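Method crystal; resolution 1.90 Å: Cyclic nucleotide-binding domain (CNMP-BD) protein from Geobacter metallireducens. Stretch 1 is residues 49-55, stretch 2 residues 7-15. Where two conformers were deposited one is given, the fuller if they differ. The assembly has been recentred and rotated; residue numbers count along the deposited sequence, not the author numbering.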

ATOM      1  N   ASN A  49      -2.885   8.828  14.001  1.00 14.52           N
ATOM      2  CA  ASN A  49      -2.187   9.954  13.358  1.00 15.23           C
ATOM      3  C   ASN A  49      -1.455   9.524  12.089  1.00 14.86           C
ATOM      4  O   ASN A  49      -0.621   8.606  12.128  1.00 14.14           O
ATOM      5  CB  ASN A  49      -1.178  10.569  14.321  1.00 15.97           C
ATOM      6  CG  ASN A  49      -1.827  11.082  15.598  1.00 20.88           C
ATOM      7  OD1 ASN A  49      -2.066  10.318  16.531  1.00 12.48           O
ATOM      8  ND2 ASN A  49      -2.144  12.375  15.630  1.00 17.01           N
ATOM      9  N   LEU A  50      -1.805  10.157  10.964  1.00 12.56           N
ATOM     10  CA  LEU A  50      -1.105   9.983   9.709  1.00 11.68           C
ATOM     11  C   LEU A  50      -0.219  11.234   9.578  1.00 11.76           C
ATOM     12  O   LEU A  50      -0.674  12.349   9.842  1.00 11.04           O
ATOM     13  CB  LEU A  50      -2.098   9.863   8.562  1.00 13.01           C
ATOM     14  CG  LEU A  50      -1.471   9.712   7.176  1.00 15.90           C
ATOM     15  CD1 LEU A  50      -0.791   8.355   7.068  1.00 16.74           C
ATOM     16  CD2 LEU A  50      -2.501   9.921   6.088  1.00 17.64           C
HETATM   17  N   MSE A  51       1.046  11.042   9.249  0.70  9.49           N
HETATM   18  CA  MSE A  51       1.969  12.174   9.179  0.70  9.64           C
HETATM   19  C   MSE A  51       2.613  12.324   7.814  0.70  8.81           C
HETATM   20  O   MSE A  51       2.845  11.339   7.114  0.70 10.07           O
HETATM   21  CB  MSE A  51       3.027  12.074  10.275  0.70 10.38           C
HETATM   22  CG  MSE A  51       2.437  12.410  11.608  0.70 13.66           C
HETATM   23 SE   MSE A  51       3.631  11.911  13.016  0.53 12.35          SE
HETATM   24  CE  MSE A  51       2.534  12.415  14.572  0.70 10.62           C
ATOM     25  N   LEU A  52       2.823  13.571   7.424  1.00 11.27           N
ATOM     26  CA  LEU A  52       3.608  13.945   6.232  1.00 12.51           C
ATOM     27  C   LEU A  52       4.863  14.630   6.784  1.00 11.28           C
ATOM     28  O   LEU A  52       4.763  15.558   7.581  1.00 10.17           O
ATOM     29  CB  LEU A  52       2.848  14.928   5.324  1.00 14.14           C
ATOM     30  CG  LEU A  52       3.699  15.615   4.238  1.00 17.43           C
ATOM     31  CD1 LEU A  52       4.010  14.632   3.120  1.00 16.56           C
ATOM     32  CD2 LEU A  52       2.966  16.869   3.720  1.00 15.39           C
ATOM     33  N   LEU A  53       6.027  14.115   6.430  1.00 11.02           N
ATOM     34  CA  LEU A  53       7.285  14.694   6.885  1.00 12.00           C
ATOM     35  C   LEU A  53       7.619  15.930   6.069  1.00 11.41           C
ATOM     36  O   LEU A  53       7.767  15.868   4.858  1.00 12.36           O
ATOM     37  CB  LEU A  53       8.396  13.657   6.804  1.00 13.45           C
ATOM     38  CG  LEU A  53       9.743  14.041   7.404  1.00 15.39           C
ATOM     39  CD1 LEU A  53       9.635  14.457   8.888  1.00 10.43           C
ATOM     40  CD2 LEU A  53      10.727  12.897   7.184  1.00  9.12           C
ATOM     41  N   LEU A  54       7.713  17.061   6.744  1.00 11.83           N
ATOM     42  CA  LEU A  54       8.049  18.328   6.087  1.00 11.39           C
ATOM     43  C   LEU A  54       9.530  18.645   6.135  1.00 12.43           C
ATOM     44  O   LEU A  54      10.077  19.208   5.181  1.00 12.17           O
ATOM     45  CB  LEU A  54       7.285  19.473   6.715  1.00  9.24           C
ATOM     46  CG  LEU A  54       5.758  19.403   6.667  1.00  9.75           C
ATOM     47  CD1 LEU A  54       5.170  20.516   7.499  1.00 11.06           C
ATOM     48  CD2 LEU A  54       5.256  19.477   5.194  1.00 12.44           C
ATOM     49  N   GLU A  55      10.168  18.298   7.244  1.00 12.83           N
ATOM     50  CA  GLU A  55      11.551  18.634   7.481  1.00 14.08           C
ATOM     51  C   GLU A  55      12.129  17.629   8.465  1.00 13.22           C
ATOM     52  O   GLU A  55      11.429  17.176   9.375  1.00 12.74           O
ATOM     53  CB  GLU A  55      11.656  20.052   8.063  1.00 17.84           C
ATOM     54  CG  GLU A  55      13.083  20.514   8.317  1.00 25.34           C
ATOM     55  CD  GLU A  55      13.135  21.745   9.197  1.00 31.59           C
ATOM     56  OE1 GLU A  55      12.132  22.496   9.218  1.00 28.17           O
ATOM     57  OE2 GLU A  55      14.166  21.947   9.873  1.00 35.31           O
TER
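Stretch 2 7-15: RLRVYRFFA

Stretch 1 is a β-strand running from Asn49 to Glu55, and stretch 2 packs against one side of it through side chains alone: no hydrogen bond passes directly between the two. The strand alternates, so Leu50 and Leu52 point their CA-to-CB bonds toward stretch 2 while Met51 (present as selenomethionine) and Leu53 point away. The backbones stay well apart, the CA atoms of Leu52 and Phe13 being 8.6 Å from each other, a gap that leucine and aromatic side chains fill. The contact is small, burying 283 Å² counted over both sides. From Tyr11, against Leu54 and Leu52, to Phe13, against Leu50, stretch 2 steps back along the strand as its own sequence advances.

Stretch 2 begins with residues 7 to 10 in helical phi/psi angles but without the regular bonding of a helix. Arg7 is exposed and makes no contact with the strand, as suits a long charged side chain. Leu8 is the first to reach it: its CA-to-CB bond points sideways, but the end of the side chain comes nearer, and CD2 lies 4.5 Å from CD2 of Leu52, a loose apolar contact. Arg9 and Val10, like Ala15 at the far end, remain out of reach.

At Tyr11 the backbone leaves the helical region, with phi/psi of -101/144, and its N is hydrogen-bonded to O of Leu8 at 3.0 Å, closing a turn. The side chain, chi1 in the m well, is directed toward the strand and supplies the broadest contact on this side. CD2 of Leu52 sits over one face of the ring, 3.8 Å from its centroid in a CH-pi interaction and 3.4 Å from Tyr11 CD2. Leu54 extends the apolar surface, its CD2 lying 3.6 Å from Tyr11 CZ. Tyrosine suits this partly exposed place because its ring can pack on leucine while its hydroxyl meets solvent: a water lies 2.7 Å from Tyr11 OH and donates a hydrogen bond to Leu54 O at 2.8 Å, bridging the two stretches.

A weakly bonded helix follows at about residues 12 to 15, with Phe14 N hydrogen-bonded to Tyr11 O at 3.0 Å. The CA-to-CB bond of Arg12 is sideways, and the end of its exposed side chain leads off from the strand. Phe13 and Phe14 both point toward it and are buried, as befits large apolar rings. CZ of Phe13 approaches CD2 of Leu50 at 4.0 Å, whereas CE2 of Phe14 lies 3.8 Å from CD2 of Leu52. That one methyl group thus meets Leu8, Tyr11 and Phe14, making Leu52 the centre of the contact.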

ATOM      1  N   ARG A   7      -0.460  24.599   0.223  0.60  8.35           N
ATOM      2  CA  ARG A   7       0.900  24.095   0.454  0.60 10.80           C
ATOM      3  C   ARG A   7       0.945  22.566   0.408  0.60 10.61           C
ATOM      4  O   ARG A   7       1.947  22.000   0.011  0.60 14.33           O
ATOM      5  CB  ARG A   7       1.489  24.601   1.781  0.60 12.75           C
ATOM      6  CG  ARG A   7       1.715  26.123   1.862  0.60 15.12           C
ATOM      7  CD  ARG A   7       2.721  26.476   2.980  0.60 19.25           C
ATOM      8  NE  ARG A   7       4.110  26.421   2.498  0.60 24.11           N
ATOM      9  CZ  ARG A   7       5.187  26.762   3.211  0.60 21.91           C
ATOM     10  NH1 ARG A   7       5.065  27.181   4.465  0.60 18.41           N
ATOM     11  NH2 ARG A   7       6.397  26.676   2.662  0.60 20.39           N
ATOM     12  N   LEU A   8      -0.138  21.905   0.812  1.00 10.50           N
ATOM     13  CA  LEU A   8      -0.215  20.419   0.762  1.00 11.35           C
ATOM     14  C   LEU A   8      -0.086  19.860  -0.671  1.00 14.72           C
ATOM     15  O   LEU A   8       0.466  18.765  -0.856  1.00 13.13           O
ATOM     16  CB  LEU A   8      -1.528  19.905   1.367  1.00 11.54           C
ATOM     17  CG  LEU A   8      -1.802  20.097   2.862  1.00 14.06           C
ATOM     18  CD1 LEU A   8      -3.219  19.562   3.203  1.00 17.85           C
ATOM     19  CD2 LEU A   8      -0.730  19.416   3.732  1.00 13.81           C
ATOM     20  N   ARG A   9      -0.563  20.613  -1.668  1.00 15.77           N
ATOM     21  CA  ARG A   9      -0.560  20.160  -3.074  1.00 18.45           C
ATOM     22  C   ARG A   9       0.778  19.854  -3.674  1.00 17.24           C
ATOM     23  O   ARG A   9       0.848  19.122  -4.654  1.00 21.31           O
ATOM     24  CB  ARG A   9      -1.162  21.202  -4.001  1.00 20.83           C
ATOM     25  CG  ARG A   9      -2.601  21.131  -4.085  1.00 24.95           C
ATOM     26  CD  ARG A   9      -3.146  21.779  -5.356  1.00 27.52           C
ATOM     27  NE  ARG A   9      -4.582  21.632  -5.246  1.00 33.05           N
ATOM     28  CZ  ARG A   9      -5.237  20.503  -5.493  1.00 37.15           C
ATOM     29  NH1 ARG A   9      -4.596  19.423  -5.947  1.00 34.37           N
ATOM     30  NH2 ARG A   9      -6.553  20.459  -5.309  1.00 41.13           N
ATOM     31  N   VAL A  10       1.838  20.436  -3.140  1.00 15.30           N
ATOM     32  CA  VAL A  10       3.144  20.181  -3.680  1.00 16.63           C
ATOM     33  C   VAL A  10       3.630  18.781  -3.308  1.00 18.17           C
ATOM     34  O   VAL A  10       4.635  18.334  -3.854  1.00 17.83           O
ATOM     35  CB  VAL A  10       4.159  21.233  -3.213  1.00 20.10           C
ATOM     36  CG1 VAL A  10       3.594  22.683  -3.458  1.00 20.30           C
ATOM     37  CG2 VAL A  10       4.492  21.021  -1.762  1.00 20.55           C
ATOM     38  N   TYR A  11       2.941  18.088  -2.389  1.00 11.98           N
ATOM     39  CA  TYR A  11       3.384  16.747  -1.972  1.00 13.27           C
ATOM     40  C   TYR A  11       2.570  15.668  -2.643  1.00 12.66           C
ATOM     41  O   TYR A  11       1.355  15.817  -2.822  1.00 11.56           O
ATOM     42  CB  TYR A  11       3.299  16.585  -0.456  1.00 13.76           C
ATOM     43  CG  TYR A  11       4.152  17.592   0.280  1.00 10.70           C
ATOM     44  CD1 TYR A  11       5.540  17.485   0.279  1.00 12.12           C
ATOM     45  CD2 TYR A  11       3.570  18.685   0.913  1.00 14.44           C
ATOM     46  CE1 TYR A  11       6.343  18.413   0.940  1.00 15.93           C
ATOM     47  CE2 TYR A  11       4.357  19.634   1.576  1.00 15.04           C
ATOM     48  CZ  TYR A  11       5.746  19.485   1.598  1.00 18.16           C
ATOM     49  OH  TYR A  11       6.523  20.431   2.247  1.00 15.90           O
ATOM     50  N   ARG A  12       3.243  14.565  -2.977  1.00 13.89           N
ATOM     51  CA  ARG A  12       2.650  13.508  -3.818  1.00 16.17           C
ATOM     52  C   ARG A  12       1.333  12.998  -3.286  1.00 13.48           C
ATOM     53  O   ARG A  12       0.386  12.831  -4.034  1.00 14.34           O
ATOM     54  CB  ARG A  12       3.615  12.316  -3.940  1.00 19.90           C
ATOM     55  CG  ARG A  12       3.573  11.630  -5.254  1.00 29.69           C
ATOM     56  CD  ARG A  12       4.980  11.489  -5.764  1.00 37.71           C
ATOM     57  NE  ARG A  12       5.022  11.420  -7.216  1.00 44.38           N
ATOM     58  CZ  ARG A  12       6.136  11.550  -7.919  1.00 48.68           C
ATOM     59  NH1 ARG A  12       7.296  11.776  -7.303  1.00 49.96           N
ATOM     60  NH2 ARG A  12       6.095  11.463  -9.244  1.00 55.00           N
ATOM     61  N   PHE A  13       1.275  12.733  -1.994  1.00 12.25           N
ATOM     62  CA  PHE A  13       0.083  12.137  -1.399  1.00 13.91           C
ATOM     63  C   PHE A  13      -1.159  13.017  -1.616  1.00 15.46           C
ATOM     64  O   PHE A  13      -2.248  12.499  -1.793  1.00 16.53           O
ATOM     65  CB  PHE A  13       0.329  11.866   0.086  1.00 14.70           C
ATOM     66  CG  PHE A  13      -0.788  11.177   0.775  1.00 14.98           C
ATOM     67  CD1 PHE A  13      -0.920   9.791   0.713  1.00 17.40           C
ATOM     68  CD2 PHE A  13      -1.709  11.897   1.506  1.00 16.72           C
ATOM     69  CE1 PHE A  13      -1.957   9.140   1.357  1.00 17.86           C
ATOM     70  CE2 PHE A  13      -2.763  11.253   2.146  1.00 20.25           C
ATOM     71  CZ  PHE A  13      -2.879   9.864   2.077  1.00 17.07           C
ATOM     72  N   PHE A  14      -0.962  14.338  -1.640  1.00 15.69           N
ATOM     73  CA  PHE A  14      -2.042  15.291  -1.683  1.00 14.94           C
ATOM     74  C   PHE A  14      -2.288  15.951  -3.045  1.00 17.31           C
ATOM     75  O   PHE A  14      -3.357  16.557  -3.224  1.00 16.18           O
ATOM     76  CB  PHE A  14      -1.746  16.425  -0.695  1.00 16.44           C
ATOM     77  CG  PHE A  14      -1.685  15.994   0.708  1.00 17.53           C
ATOM     78  CD1 PHE A  14      -2.850  15.725   1.408  1.00 22.78           C
ATOM     79  CD2 PHE A  14      -0.472  15.822   1.336  1.00 21.40           C
ATOM     80  CE1 PHE A  14      -2.802  15.319   2.720  1.00 25.90           C
ATOM     81  CE2 PHE A  14      -0.423  15.407   2.653  1.00 27.25           C
ATOM     82  CZ  PHE A  14      -1.590  15.166   3.342  1.00 27.45           C
ATOM     83  N   ALA A  15      -1.312  15.837  -3.964  1.00 15.86           N
ATOM     84  CA  ALA A  15      -1.297  16.566  -5.230  1.00 17.62           C
ATOM     85  C   ALA A  15      -2.545  16.292  -6.124  1.00 20.56           C
ATOM     86  O   ALA A  15      -2.948  17.169  -6.882  1.00 23.21           O
ATOM     87  CB  ALA A  15       0.023  16.277  -6.000  1.00 14.43           C
TER
HETATM   88  O   HOH W   1       9.003  19.572   2.619  1.00 15.99           O